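Local coordinates for protein betaine aldehyde dehydrogenase (Staphylococcus aureus subsp. aureus COL, PDB 4QTO) that catalyses the oxidation of betaine aldehyde, probably to glycine betaine with NAD as cofactor, as a member of the aldehyde dehydrogenase family, at residues 481-484 with 489-492; 283-288 with 461-466; 252-257 with 498-503; 133-138 with 472-477; 176-181 with 185-190. All coordinates share one frame; numbering follows the deposited sequence. Where two conformers were deposited one is given.

Contact 1 of 5, residues 481-484 with 489-492; sequences GGYK and GREL. With NA (sodium ion), chain E.
Arg490 lays its guanidinium group over the backbone of Gly481 and Gly482, Gly481 C lying 3.6 Å above the guanidinium plane, toward its rim. A bend at chi2 (-68°) folds the arginine chain back, bringing CD to 3.5 Å from Gly481 N. With no side chain on either glycine, the flat group rests directly on the peptide. Tyr483 comes obliquely to the other end of the guanidinium, its ring tilted 34° against that plane, the nearest atoms being Tyr483 CE1 and Arg490 NH2 at 3.9 Å. Arg490 NH1 turns back on its own segment and donates to Gly489 O at 2.9 Å, approaching from above the carbonyl plane. Water finishes the seam: one molecule joins Gly482 N to Gly489 O, another joins Gly482 O to Arg490 NH1. Arg490 NH2 donates to Ser503 O and Tyr483 OH hydrogen-bonds to Glu169 OE1, both of the second subunit. A third water links Gly482 O to the sodium ion, bound by Lys484 O (2.3 Å), Gly487 O and Val273 O of the second subunit. The loops flanking strand 487-488 of the aldehyde dehydrogenase fold pack together at a subunit interface, with a sodium site at the Lys484 end.

Contact 2 of 5, residues 283-288 with 461-466; sequences KNPNII and LKLGTV
Pro285 and Ile287 meet Leu463 and Leu461 in two apolar pairs. Leu463 CD1 approaches the proline ring at CG, 3.9 Å away, and lies slightly farther from CD. Ile287 and Leu461 reach for each other tip to tip: Ile287 CD1 sits at 4.0 Å from Leu461 CD1 and at the same distance from CD2, astride the fork of the leucine. The isoleucine delivers that methyl by an extended chain, with CG1 opposite the carbonyl carbon and chi2 at 170°. Residues 285 and 287 are two apart on a strand, and thus present their side chains on the same side. The two leucines are likewise separated by one residue, Lys462, the centre of an inverse gamma turn closed by a weak bond from Leu463 N to Leu461 O at 3.0 Å.

Farther out, Pro285 and Ile287 hydrogen-bond through their backbones to Ala445. Strands 285-288, 443-447 and 465-468 are parallel neighbours in the seven-stranded sheet, and the contact packs on the side of it where Ala431 and Ala435 of helix 428-436 lie. Asn284, just ahead, gives its ND2 to the carbonyl oxygens of Ala315 and of the modified Cys313. Toward the second subunit, Leu461 O accepts from Lys504 of that chain, while Thr465 and Val466 carry the sheet on into one of its strands. No hydrogen bond joins the two segments themselves: the contact rests on methyl and ring packing alone, and its alignment is probably set by the surrounding sheet and helix.

Contact 3 of 5, residues 252-257 with 498-503; sequences LVSFTG and EEYLVS
Leu252 and Tyr500 come together through two opposed settings of chi1. In the leucine, CG stands opposite the backbone N (170°), and CD2 is carried out over the tyrosine; in Tyr500, CG stands opposite the carbonyl carbon instead (-68°), which swings the ring across the leucine. The side chains cross at about a right angle. Leu252 CD2 lies over one face in a CH-pi contact, 4.0 Å from the ring centroid and 22° off its normal, displaced toward CE2. The same methyl touches the peptide before the tyrosine, at 3.5 Å from Glu499 O.

At the far end of the ring, Ser254 CB comes to 3.7 Å from Tyr500 OH. The two hydroxyls do not bond directly: a water sits between them, at 2.7 Å from Ser254 OG and 2.7 Å from Tyr500 OH. Each has another partner as well, Lys190 NZ for the serine and Gln176 NE2 for the tyrosine. Glu499 sends its OE2 away to Arg490 N. The tyrosine is presented by a type I turn from Glu498 to Leu501, closed by Leu501 N to Glu498 O at 3.2 Å, just where strand 501-509 begins.

Strand 162-177 pairs with both 252-256, in parallel, and 501-509, antiparallel, and its Val174 packs on both Leu252 and Tyr500. Strand 275-279 borders 252-256 as well, while helix 183-197 brings Lys190, Pro193 and Ala194 against the tyrosine.

Contact 4 of 5, residues 133-138 with 472-477; sequences MDDIHN and HPYFAQ
Asp135 and Tyr474 meet where helix 126-146 faces the loop between strands 465-468 and 487-488, beside a bound triethylene glycol that probably came from the crystallisation liquor. Asp135 OD2 comes to the edge of the tyrosine ring, in its plane, 3.2 Å from CE1, with the carboxylate and ring planes turned 43° apart. Both side chains have two conformers, so the short distance is doubtful. Tyr474 holds CG between its backbone N and carbonyl carbon (chi1 48°), a setting that swings the ring back toward the helix; its OH reaches the glycol.

The other carboxylate oxygen serves the loop backbone through water: a single molecule donates to Asp135 OD1 at 2.9 Å and accepts from Ala476 N at 2.9 Å. One turn on, the two pieces meet without polar help, Ala476 CB resting at 4.1 Å from Asn138 O. The amide of Asn138 points its OD1 to Lys98 of the third subunit, and Gln477 NE2 likewise bonds to Asp148 and Glu94 of that subunit.

Leu185 of helix 183-197 packs against both Asp135 and Tyr474, while Tyr142, farther along helix 126-146, touches Ala476 and Gln477. Helices 93-109 and 111-122 pack against Ile136, His137 and Met133 of the helix, and Phe475 meets His505 of the second subunit.

Contact 5 of 5, residues 176-181 with 185-190; sequences QITPWN and LQASWK
Lys190 runs along Gln176, at the end of the strand, and Thr178 just beyond it, the side chains sliding past each other in opposite directions. Its CB lies beside the glutamine amide, at 3.5 Å from Gln176 NE2. Farther out, CD passes Gln176 CB at 3.8 Å, with Thr178 CG2 a little beyond. CE then reaches two neighbours, lying 3.6 Å from Ile177 O and 3.8 Å from Thr178 CG2. The chain is extended up to this point and bends at the last step (chi4 -61°), which turns NZ to Glu491 in a salt bridge and to Thr256 OG1.

Gln176 answers at the base of the lysine: its NE2 makes a weak bond to Lys190 O at 3.0 Å, with an N-H...O angle of only 124°. Thr178 turns its methyl, rather than its hydroxyl, to the helix, where CG2 touches Ala187 N as well as the lysine. Pro179 crosses Gln186 at about a right angle, its CD 3.7 Å from Gln186 CB, and Gln186 then bends away so that its NE2 lies over one face of the Trp189 ring. Pro179 also borders a bound di(hydroxyethyl)ether, probably the glycol that occupies the active site.

Strand 162-177 and helix 183-197 are here joined as the first two members of a beta-alpha-beta unit completed by strand 200-204. The chemistry is divided along the lysine: its buried methylenes pass both apolar atoms (Gln176 CB, Thr178 CG2) and polar ones (Gln176 NE2, Ile177 O), while the amino group is held by a carboxylate and hydroxyls from beyond both segments.

Overall arrangement
Along the chain come helix 126-146 of contact 4, the strand–helix pair of contact 5, then 252-257 and 283-288; the second segments of contacts 2 and 4, both segments of contact 1 and the second of contact 3 follow from 461 to 503. Contact 5 lies nearest the middle of the chain, its centre about 13 Å from those of contacts 3 and 4. Contacts 3 and 5 share the sheet round strand 162-177; contact 2 belongs to the seven-stranded sheet, about 24 Å from contact 3 between centres. Contact 1 touches the other four, linking the first sheet with the loop leading into strand 465-468. Contacts 1 to 4 meet the second subunit, and contact 4 also a third.

Contact 1 of 5, residues 481-484 with 489-492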
# COMPACT_ATOMS: atom_id res chain seq x y z
N GLY A 481 17.01 -3.60 10.60
CA GLY A 481 18.01 -4.36 9.86
C GLY A 481 19.13 -3.49 9.37
O GLY A 481 19.11 -2.27 9.56
N GLY A 482 20.10 -4.11 8.71
CA GLY A 482 21.27 -3.34 8.39
C GLY A 482 21.65 -3.11 6.97
O GLY A 482 21.34 -3.93 6.10
N TYR A 483 22.21 -1.93 6.74
CA TYR A 483 22.90 -1.65 5.49
C TYR A 483 24.24 -2.37 5.53
O TYR A 483 24.73 -2.77 6.61
CB TYR A 483 23.18 -0.14 5.33
CG TYR A 483 22.07 0.85 5.04
CD1 TYR A 483 20.85 0.84 5.73
CD2 TYR A 483 22.26 1.85 4.08
CE1 TYR A 483 19.86 1.79 5.49
CE2 TYR A 483 21.27 2.81 3.84
CZ TYR A 483 20.09 2.78 4.55
OH TYR A 483 19.09 3.73 4.35
N LYS A 484 24.87 -2.53 4.37
CA LYS A 484 26.24 -3.00 4.30
C LYS A 484 26.45 -4.33 5.02
O LYS A 484 25.65 -5.26 4.80
CB LYS A 484 27.16 -1.84 4.77
CG LYS A 484 27.05 -0.58 3.90
CD LYS A 484 27.42 0.72 4.62
CE LYS A 484 28.82 0.69 5.18
NZ LYS A 484 29.12 1.95 5.95
N GLY A 489 18.14 -7.92 4.41
CA GLY A 489 16.73 -8.00 4.76
C GLY A 489 16.34 -7.23 6.01
O GLY A 489 17.13 -6.48 6.59
N ARG A 490 15.08 -7.44 6.41
CA ARG A 490 14.58 -6.76 7.58
C ARG A 490 13.74 -7.72 8.43
O ARG A 490 13.14 -8.66 7.93
CB ARG A 490 13.65 -5.58 7.20
CG ARG A 490 14.33 -4.38 6.57
CD ARG A 490 15.22 -3.67 7.55
NE ARG A 490 15.88 -2.48 7.04
CZ ARG A 490 17.02 -2.50 6.33
NH1 ARG A 490 17.61 -3.67 6.03
NH2 ARG A 490 17.58 -1.39 5.94
N GLU A 491 13.73 -7.44 9.72
CA GLU A 491 12.84 -8.08 10.67
C GLU A 491 11.93 -7.00 11.23
O GLU A 491 12.27 -5.80 11.23
CB GLU A 491 13.58 -8.81 11.75
CG GLU A 491 14.26 -10.04 11.15
CD GLU A 491 14.86 -10.99 12.18
OE1 GLU A 491 15.36 -10.55 13.21
OE2 GLU A 491 14.83 -12.20 11.93
N LEU A 492 10.78 -7.42 11.73
CA LEU A 492 9.71 -6.53 12.25
C LEU A 492 9.03 -5.72 11.12
O LEU A 492 9.51 -5.60 9.99
CB LEU A 492 10.20 -5.58 13.36
CG LEU A 492 10.91 -6.28 14.52
CD1 LEU A 492 11.33 -5.24 15.55
CD2 LEU A 492 10.05 -7.38 15.14
NA NA E . 24.10 -6.08 3.29
O HOH W 1 19.43 -6.94 8.22
O HOH W 2 19.68 -2.83 4.36
O HOH W 3 22.13 -4.67 3.43
O HOH W 4 24.66 -4.82 1.28

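Contact 2 of 5, residues 283-288 with 461-466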
# COMPACT_ATOMS: atom_id res chain seq x y z
N LYS A 283 28.63 -1.41 14.22
CA LYS A 283 29.56 -0.47 14.89
C LYS A 283 28.72 0.80 14.88
O LYS A 283 28.85 1.65 13.98
CB LYS A 283 30.81 -0.28 14.03
CG LYS A 283 31.72 0.80 14.51
CD LYS A 283 32.09 0.63 15.97
CE LYS A 283 32.79 -0.69 16.22
NZ LYS A 283 33.44 -0.71 17.55
N ASN A 284 27.87 0.93 15.89
CA ASN A 284 26.81 1.94 15.81
C ASN A 284 27.22 3.27 16.36
O ASN A 284 27.63 3.33 17.52
CB ASN A 284 25.60 1.39 16.56
CG ASN A 284 25.27 -0.03 16.12
OD1 ASN A 284 24.88 -0.27 15.01
ND2 ASN A 284 25.57 -1.00 17.01
N PRO A 285 27.10 4.32 15.54
CA PRO A 285 27.52 5.64 16.00
C PRO A 285 26.52 6.34 16.90
O PRO A 285 25.31 6.28 16.66
CB PRO A 285 27.69 6.39 14.69
CG PRO A 285 26.65 5.81 13.79
CD PRO A 285 26.62 4.36 14.15
N ASN A 286 27.04 7.08 17.89
CA ASN A 286 26.22 7.92 18.77
C ASN A 286 26.82 9.31 18.58
O ASN A 286 27.92 9.60 19.10
CB ASN A 286 26.32 7.41 20.19
CG ASN A 286 25.40 8.15 21.12
OD1 ASN A 286 24.79 9.16 20.74
ND2 ASN A 286 25.29 7.66 22.35
N ILE A 287 26.18 10.14 17.78
CA ILE A 287 26.71 11.43 17.38
C ILE A 287 26.15 12.54 18.27
O ILE A 287 24.94 12.78 18.30
CB ILE A 287 26.33 11.72 15.91
CG1 ILE A 287 26.87 10.61 15.00
CG2 ILE A 287 26.83 13.07 15.46
CD1 ILE A 287 26.36 10.67 13.58
N ILE A 288 27.04 13.24 18.95
CA ILE A 288 26.66 14.26 19.92
C ILE A 288 27.21 15.62 19.51
O ILE A 288 28.43 15.85 19.50
CB ILE A 288 27.16 13.85 21.31
CG1 ILE A 288 26.65 12.45 21.69
CG2 ILE A 288 26.79 14.90 22.34
CD1 ILE A 288 27.31 11.90 22.93
N LEU A 461 23.08 9.28 7.07
CA LEU A 461 23.69 8.11 7.71
C LEU A 461 23.23 6.84 7.04
O LEU A 461 22.01 6.63 6.85
CB LEU A 461 23.35 8.07 9.19
CG LEU A 461 23.85 9.25 10.00
CD1 LEU A 461 23.40 9.13 11.45
CD2 LEU A 461 25.38 9.35 9.93
N LYS A 462 24.17 5.97 6.69
CA LYS A 462 23.83 4.67 6.05
C LYS A 462 23.56 3.62 7.11
O LYS A 462 24.40 2.73 7.40
CB LYS A 462 24.93 4.26 5.09
CG LYS A 462 25.08 5.27 3.96
CD LYS A 462 26.41 5.03 3.26
CE LYS A 462 26.80 6.17 2.33
NZ LYS A 462 25.82 6.28 1.24
N LEU A 463 22.36 3.74 7.70
CA LEU A 463 21.94 2.91 8.83
C LEU A 463 20.48 2.54 8.72
O LEU A 463 19.68 3.39 8.27
CB LEU A 463 22.08 3.74 10.15
CG LEU A 463 23.47 4.27 10.49
CD1 LEU A 463 23.40 5.25 11.66
CD2 LEU A 463 24.41 3.11 10.78
N GLY A 464 20.12 1.33 9.13
CA GLY A 464 18.72 0.89 9.05
C GLY A 464 17.78 1.62 9.99
O GLY A 464 16.57 1.73 9.73
N THR A 465 18.30 2.08 11.12
CA THR A 465 17.52 2.86 12.10
C THR A 465 18.35 4.02 12.59
O THR A 465 19.52 3.84 12.95
CB THR A 465 17.10 1.98 13.31
OG1 THR A 465 16.32 0.85 12.85
CG2 THR A 465 16.30 2.77 14.33
N VAL A 466 17.77 5.22 12.58
CA VAL A 466 18.43 6.41 13.14
C VAL A 466 17.51 7.02 14.18
O VAL A 466 16.35 7.30 13.89
CB VAL A 466 18.73 7.49 12.11
CG1 VAL A 466 19.46 8.63 12.78
CG2 VAL A 466 19.57 6.91 10.95

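Contact 3 of 5, residues 252-257 with 498-503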
# COMPACT_ATOMS: atom_id res chain seq x y z
N LEU A 252 13.97 -20.47 3.09
CA LEU A 252 14.55 -19.27 3.68
C LEU A 252 15.37 -19.67 4.90
O LEU A 252 14.89 -20.44 5.74
CB LEU A 252 13.46 -18.30 4.16
CG LEU A 252 13.89 -17.09 5.01
CD1 LEU A 252 14.68 -16.09 4.20
CD2 LEU A 252 12.69 -16.43 5.66
N VAL A 253 16.58 -19.14 4.97
CA VAL A 253 17.45 -19.29 6.15
C VAL A 253 17.50 -17.89 6.79
O VAL A 253 17.90 -16.91 6.14
CB VAL A 253 18.88 -19.70 5.77
CG1 VAL A 253 19.74 -19.80 7.04
CG2 VAL A 253 18.85 -20.99 5.00
N SER A 254 17.07 -17.78 8.04
CA SER A 254 17.06 -16.52 8.79
C SER A 254 18.04 -16.66 9.97
O SER A 254 17.76 -17.43 10.88
CB SER A 254 15.67 -16.17 9.28
OG SER A 254 15.70 -14.93 9.99
N PHE A 255 19.12 -15.90 9.96
CA PHE A 255 20.19 -16.02 10.96
C PHE A 255 20.50 -14.67 11.59
O PHE A 255 20.62 -13.67 10.88
CB PHE A 255 21.44 -16.56 10.30
CG PHE A 255 22.67 -16.50 11.15
CD1 PHE A 255 22.97 -17.51 12.05
CD2 PHE A 255 23.52 -15.40 11.07
CE1 PHE A 255 24.09 -17.43 12.84
CE2 PHE A 255 24.66 -15.34 11.85
CZ PHE A 255 24.94 -16.35 12.73
N THR A 256 20.59 -14.66 12.92
CA THR A 256 21.00 -13.50 13.67
C THR A 256 22.19 -13.96 14.51
O THR A 256 22.06 -14.94 15.25
CB THR A 256 19.86 -12.96 14.54
OG1 THR A 256 18.78 -12.53 13.68
CG2 THR A 256 20.34 -11.78 15.37
N GLY A 257 23.32 -13.30 14.34
CA GLY A 257 24.55 -13.69 15.04
C GLY A 257 25.77 -12.99 14.51
O GLY A 257 25.67 -11.91 13.98
N GLU A 498 7.13 -9.75 5.09
CA GLU A 498 7.41 -10.05 3.68
C GLU A 498 8.55 -11.03 3.44
O GLU A 498 8.57 -11.70 2.42
CB GLU A 498 7.63 -8.75 2.89
CG GLU A 498 6.33 -7.97 2.79
CD GLU A 498 6.46 -6.58 2.17
OE1 GLU A 498 7.58 -6.12 1.86
OE2 GLU A 498 5.40 -5.95 2.01
N GLU A 499 9.48 -11.15 4.39
CA GLU A 499 10.55 -12.11 4.26
C GLU A 499 9.96 -13.52 4.24
O GLU A 499 10.56 -14.45 3.65
CB GLU A 499 11.56 -12.10 5.41
CG GLU A 499 12.30 -10.79 5.59
CD GLU A 499 13.37 -10.52 4.55
OE1 GLU A 499 13.85 -11.51 3.91
OE2 GLU A 499 13.71 -9.30 4.37
N TYR A 500 8.78 -13.68 4.87
CA TYR A 500 8.11 -14.97 5.01
C TYR A 500 7.04 -15.23 3.96
O TYR A 500 6.28 -16.21 4.08
CB TYR A 500 7.58 -15.14 6.45
CG TYR A 500 8.73 -15.27 7.45
CD1 TYR A 500 9.31 -14.16 8.05
CD2 TYR A 500 9.26 -16.51 7.74
CE1 TYR A 500 10.42 -14.29 8.87
CE2 TYR A 500 10.35 -16.65 8.57
CZ TYR A 500 10.92 -15.55 9.13
OH TYR A 500 12.03 -15.68 9.96
N LEU A 501 6.99 -14.38 2.93
CA LEU A 501 6.05 -14.52 1.85
C LEU A 501 6.81 -14.66 0.53
O LEU A 501 7.97 -14.23 0.39
CB LEU A 501 5.15 -13.28 1.75
CG LEU A 501 4.22 -13.08 2.96
CD1 LEU A 501 3.54 -11.72 2.85
CD2 LEU A 501 3.20 -14.19 3.00
N VAL A 502 6.10 -15.21 -0.45
CA VAL A 502 6.60 -15.31 -1.82
C VAL A 502 5.45 -14.88 -2.74
O VAL A 502 4.28 -15.18 -2.46
CB VAL A 502 7.11 -16.71 -2.16
CG1 VAL A 502 6.05 -17.78 -2.00
CG2 VAL A 502 7.74 -16.72 -3.55
N SER A 503 5.78 -14.14 -3.80
CA SER A 503 4.77 -13.67 -4.75
C SER A 503 4.63 -14.63 -5.91
O SER A 503 5.62 -15.11 -6.46
CB SER A 503 5.18 -12.32 -5.33
OG SER A 503 5.20 -11.31 -4.34
O HOH W 5 13.49 -13.35 9.95

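Contact 4 of 5, residues 133-138 with 472-477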
# COMPACT_ATOMS: atom_id res chain seq x y z
N MET A 133 10.12 -9.05 27.95
CA MET A 133 8.89 -9.84 27.90
C MET A 133 7.69 -9.01 27.46
O MET A 133 6.80 -9.51 26.75
CB MET A 133 8.59 -10.57 29.22
CG MET A 133 9.70 -11.53 29.62
SD MET A 133 10.13 -12.71 28.33
CE MET A 133 11.89 -12.90 28.57
N ASP A 134 7.68 -7.74 27.85
CA ASP A 134 6.62 -6.84 27.41
C ASP A 134 6.74 -6.65 25.90
O ASP A 134 5.74 -6.65 25.16
CB ASP A 134 6.69 -5.51 28.14
CG ASP A 134 6.32 -5.62 29.61
OD1 ASP A 134 5.63 -6.58 29.98
OD2 ASP A 134 6.74 -4.74 30.39
N ASP A 135 7.96 -6.48 25.42
CA ASP A 135 8.16 -6.32 24.01
C ASP A 135 7.77 -7.59 23.20
O ASP A 135 7.17 -7.51 22.13
CB ASP A 135 9.60 -5.95 23.78
CG ASP A 135 9.79 -5.28 22.50
OD1 ASP A 135 8.87 -4.50 22.11
OD2 ASP A 135 10.86 -5.50 21.92
N ILE A 136 8.14 -8.76 23.72
CA ILE A 136 7.82 -10.02 23.08
C ILE A 136 6.31 -10.22 22.94
O ILE A 136 5.82 -10.61 21.90
CB ILE A 136 8.49 -11.20 23.81
CG1 ILE A 136 10.02 -11.07 23.62
CG2 ILE A 136 7.99 -12.53 23.31
CD1 ILE A 136 10.81 -11.81 24.66
N HIS A 137 5.56 -9.89 24.00
CA HIS A 137 4.12 -9.93 23.91
C HIS A 137 3.64 -9.03 22.74
O HIS A 137 2.78 -9.44 21.93
CB HIS A 137 3.48 -9.42 25.22
CG HIS A 137 2.00 -9.22 25.14
ND1 HIS A 137 1.11 -10.26 25.17
CD2 HIS A 137 1.26 -8.09 24.99
CE1 HIS A 137 -0.13 -9.78 25.08
NE2 HIS A 137 -0.06 -8.47 25.02
N ASN A 138 4.18 -7.82 22.66
CA ASN A 138 3.80 -6.89 21.61
C ASN A 138 4.22 -7.33 20.20
O ASN A 138 3.51 -7.05 19.25
CB ASN A 138 4.26 -5.49 21.92
CG ASN A 138 3.44 -4.87 23.03
OD1 ASN A 138 2.22 -5.16 23.15
ND2 ASN A 138 4.05 -3.98 23.80
N HIS A 472 18.38 3.36 21.40
CA HIS A 472 17.85 1.99 21.60
C HIS A 472 16.44 1.62 21.10
O HIS A 472 16.21 0.45 20.86
CB HIS A 472 17.97 1.45 23.04
CG HIS A 472 19.36 1.08 23.48
ND1 HIS A 472 20.13 0.13 22.83
CD2 HIS A 472 20.09 1.50 24.54
CE1 HIS A 472 21.28 -0.02 23.48
NE2 HIS A 472 21.29 0.81 24.51
N PRO A 473 15.53 2.59 20.94
CA PRO A 473 14.18 2.12 20.59
C PRO A 473 14.01 1.30 19.33
O PRO A 473 14.51 1.63 18.27
CB PRO A 473 13.40 3.44 20.40
CG PRO A 473 14.08 4.42 21.23
CD PRO A 473 15.54 4.02 21.28
N TYR A 474 13.28 0.19 19.48
CA TYR A 474 12.86 -0.65 18.35
C TYR A 474 11.47 -1.15 18.74
O TYR A 474 11.12 -1.17 19.94
CB TYR A 474 13.80 -1.82 18.05
CG TYR A 474 14.21 -2.66 19.25
CD1 TYR A 474 13.32 -3.52 19.89
CD2 TYR A 474 15.50 -2.56 19.75
CE1 TYR A 474 13.71 -4.24 21.02
CE2 TYR A 474 15.90 -3.29 20.86
CZ TYR A 474 15.01 -4.13 21.48
OH TYR A 474 15.39 -4.84 22.60
N PHE A 475 10.65 -1.48 17.75
CA PHE A 475 9.32 -1.97 18.03
C PHE A 475 8.75 -2.68 16.80
O PHE A 475 9.17 -2.42 15.66
CB PHE A 475 8.35 -0.87 18.55
CG PHE A 475 8.47 0.45 17.85
CD1 PHE A 475 7.98 0.66 16.59
CD2 PHE A 475 9.08 1.52 18.49
CE1 PHE A 475 8.10 1.88 15.96
CE2 PHE A 475 9.20 2.74 17.86
CZ PHE A 475 8.68 2.94 16.61
N ALA A 476 7.77 -3.56 17.05
CA ALA A 476 7.22 -4.42 16.01
C ALA A 476 6.63 -3.68 14.83
O ALA A 476 6.62 -4.20 13.72
CB ALA A 476 6.18 -5.34 16.62
N GLN A 477 6.19 -2.45 15.05
CA GLN A 477 5.59 -1.68 13.97
C GLN A 477 6.56 -1.19 12.87
O GLN A 477 6.08 -0.84 11.78
CB GLN A 477 4.84 -0.48 14.54
CG GLN A 477 3.59 -0.82 15.38
CD GLN A 477 3.85 -1.31 16.82
OE1 GLN A 477 4.98 -1.32 17.34
NE2 GLN A 477 2.76 -1.71 17.49
O HOH W 6 7.21 -4.27 19.78

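Contact 5 of 5, residues 176-181 with 185-190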
# COMPACT_ATOMS: atom_id res chain seq x y z
N GLN A 176 15.68 -21.07 11.29
CA GLN A 176 15.80 -19.87 12.09
C GLN A 176 16.87 -20.12 13.15
O GLN A 176 16.73 -21.05 13.94
CB GLN A 176 14.46 -19.52 12.72
CG GLN A 176 13.36 -19.26 11.68
CD GLN A 176 11.98 -19.08 12.27
OE1 GLN A 176 11.61 -19.70 13.25
NE2 GLN A 176 11.20 -18.22 11.62
N ILE A 177 17.89 -19.28 13.17
CA ILE A 177 19.05 -19.45 14.09
C ILE A 177 19.21 -18.15 14.85
O ILE A 177 19.36 -17.09 14.25
CB ILE A 177 20.32 -19.81 13.30
CG1 ILE A 177 20.12 -21.14 12.56
CG2 ILE A 177 21.51 -19.85 14.22
CD1 ILE A 177 21.19 -21.44 11.53
N THR A 178 19.08 -18.23 16.18
CA THR A 178 19.06 -17.06 17.04
C THR A 178 20.30 -16.94 17.93
O THR A 178 21.02 -17.92 18.17
CB THR A 178 17.78 -17.08 17.90
OG1 THR A 178 17.65 -18.37 18.49
CG2 THR A 178 16.56 -16.85 17.04
N PRO A 179 20.57 -15.72 18.42
CA PRO A 179 21.78 -15.42 19.21
C PRO A 179 21.58 -15.54 20.71
O PRO A 179 20.45 -15.69 21.21
CB PRO A 179 22.04 -13.96 18.84
CG PRO A 179 20.70 -13.41 18.78
CD PRO A 179 19.84 -14.47 18.15
N TRP A 180 22.69 -15.46 21.43
CA TRP A 180 22.65 -15.59 22.86
C TRP A 180 22.32 -14.35 23.66
O TRP A 180 22.04 -14.45 24.85
CB TRP A 180 24.00 -16.15 23.37
CG TRP A 180 25.22 -15.43 22.87
CD1 TRP A 180 26.06 -15.83 21.87
CD2 TRP A 180 25.73 -14.17 23.35
NE1 TRP A 180 27.07 -14.90 21.69
CE2 TRP A 180 26.89 -13.88 22.60
CE3 TRP A 180 25.33 -13.28 24.34
CZ2 TRP A 180 27.66 -12.76 22.82
CZ3 TRP A 180 26.10 -12.15 24.56
CH2 TRP A 180 27.24 -11.90 23.80
N ASN A 181 22.34 -13.18 23.05
CA ASN A 181 22.13 -11.97 23.85
C ASN A 181 20.70 -11.73 24.32
O ASN A 181 20.47 -11.46 25.52
CB ASN A 181 22.77 -10.74 23.20
CG ASN A 181 22.23 -10.41 21.83
OD1 ASN A 181 21.49 -11.18 21.19
ND2 ASN A 181 22.60 -9.23 21.35
N LEU A 185 13.62 -12.75 22.66
CA LEU A 185 13.23 -11.61 21.86
C LEU A 185 13.52 -11.88 20.39
O LEU A 185 12.65 -11.72 19.52
CB LEU A 185 13.96 -10.35 22.30
CG LEU A 185 13.67 -9.09 21.51
CD1 LEU A 185 12.21 -8.66 21.71
CD2 LEU A 185 14.65 -8.00 21.94
N GLN A 186 14.74 -12.35 20.09
CA GLN A 186 15.10 -12.60 18.70
C GLN A 186 14.31 -13.78 18.14
O GLN A 186 13.97 -13.77 16.96
CB GLN A 186 16.61 -12.80 18.57
CG GLN A 186 17.40 -11.57 18.95
CD GLN A 186 17.03 -10.33 18.14
OE1 GLN A 186 17.19 -10.28 16.92
NE2 GLN A 186 16.60 -9.29 18.84
N ALA A 187 14.00 -14.76 18.97
CA ALA A 187 13.17 -15.87 18.55
C ALA A 187 11.78 -15.35 18.11
O ALA A 187 11.25 -15.76 17.07
CB ALA A 187 13.00 -16.89 19.63
N SER A 188 11.19 -14.47 18.93
CA SER A 188 9.85 -13.93 18.62
C SER A 188 9.82 -13.21 17.29
O SER A 188 8.83 -13.26 16.54
CB SER A 188 9.29 -13.02 19.73
OG SER A 188 9.92 -11.73 19.79
N TRP A 189 10.90 -12.50 16.96
CA TRP A 189 10.97 -11.76 15.70
C TRP A 189 10.89 -12.65 14.46
O TRP A 189 10.46 -12.21 13.39
CB TRP A 189 12.26 -10.95 15.63
CG TRP A 189 12.37 -9.76 16.56
CD1 TRP A 189 11.63 -9.50 17.67
CD2 TRP A 189 13.40 -8.76 16.52
NE1 TRP A 189 12.08 -8.35 18.27
CE2 TRP A 189 13.16 -7.87 17.56
CE3 TRP A 189 14.46 -8.50 15.64
CZ2 TRP A 189 13.97 -6.77 17.80
CZ3 TRP A 189 15.25 -7.38 15.87
CH2 TRP A 189 14.99 -6.54 16.93
N LYS A 190 11.33 -13.89 14.61
CA LYS A 190 11.31 -14.88 13.56
C LYS A 190 10.06 -15.76 13.59
O LYS A 190 9.41 -15.97 12.55
CB LYS A 190 12.59 -15.74 13.64
CG LYS A 190 13.90 -14.94 13.59
CD LYS A 190 15.10 -15.84 13.48
CE LYS A 190 16.43 -15.13 13.62
NZ LYS A 190 16.66 -14.11 12.59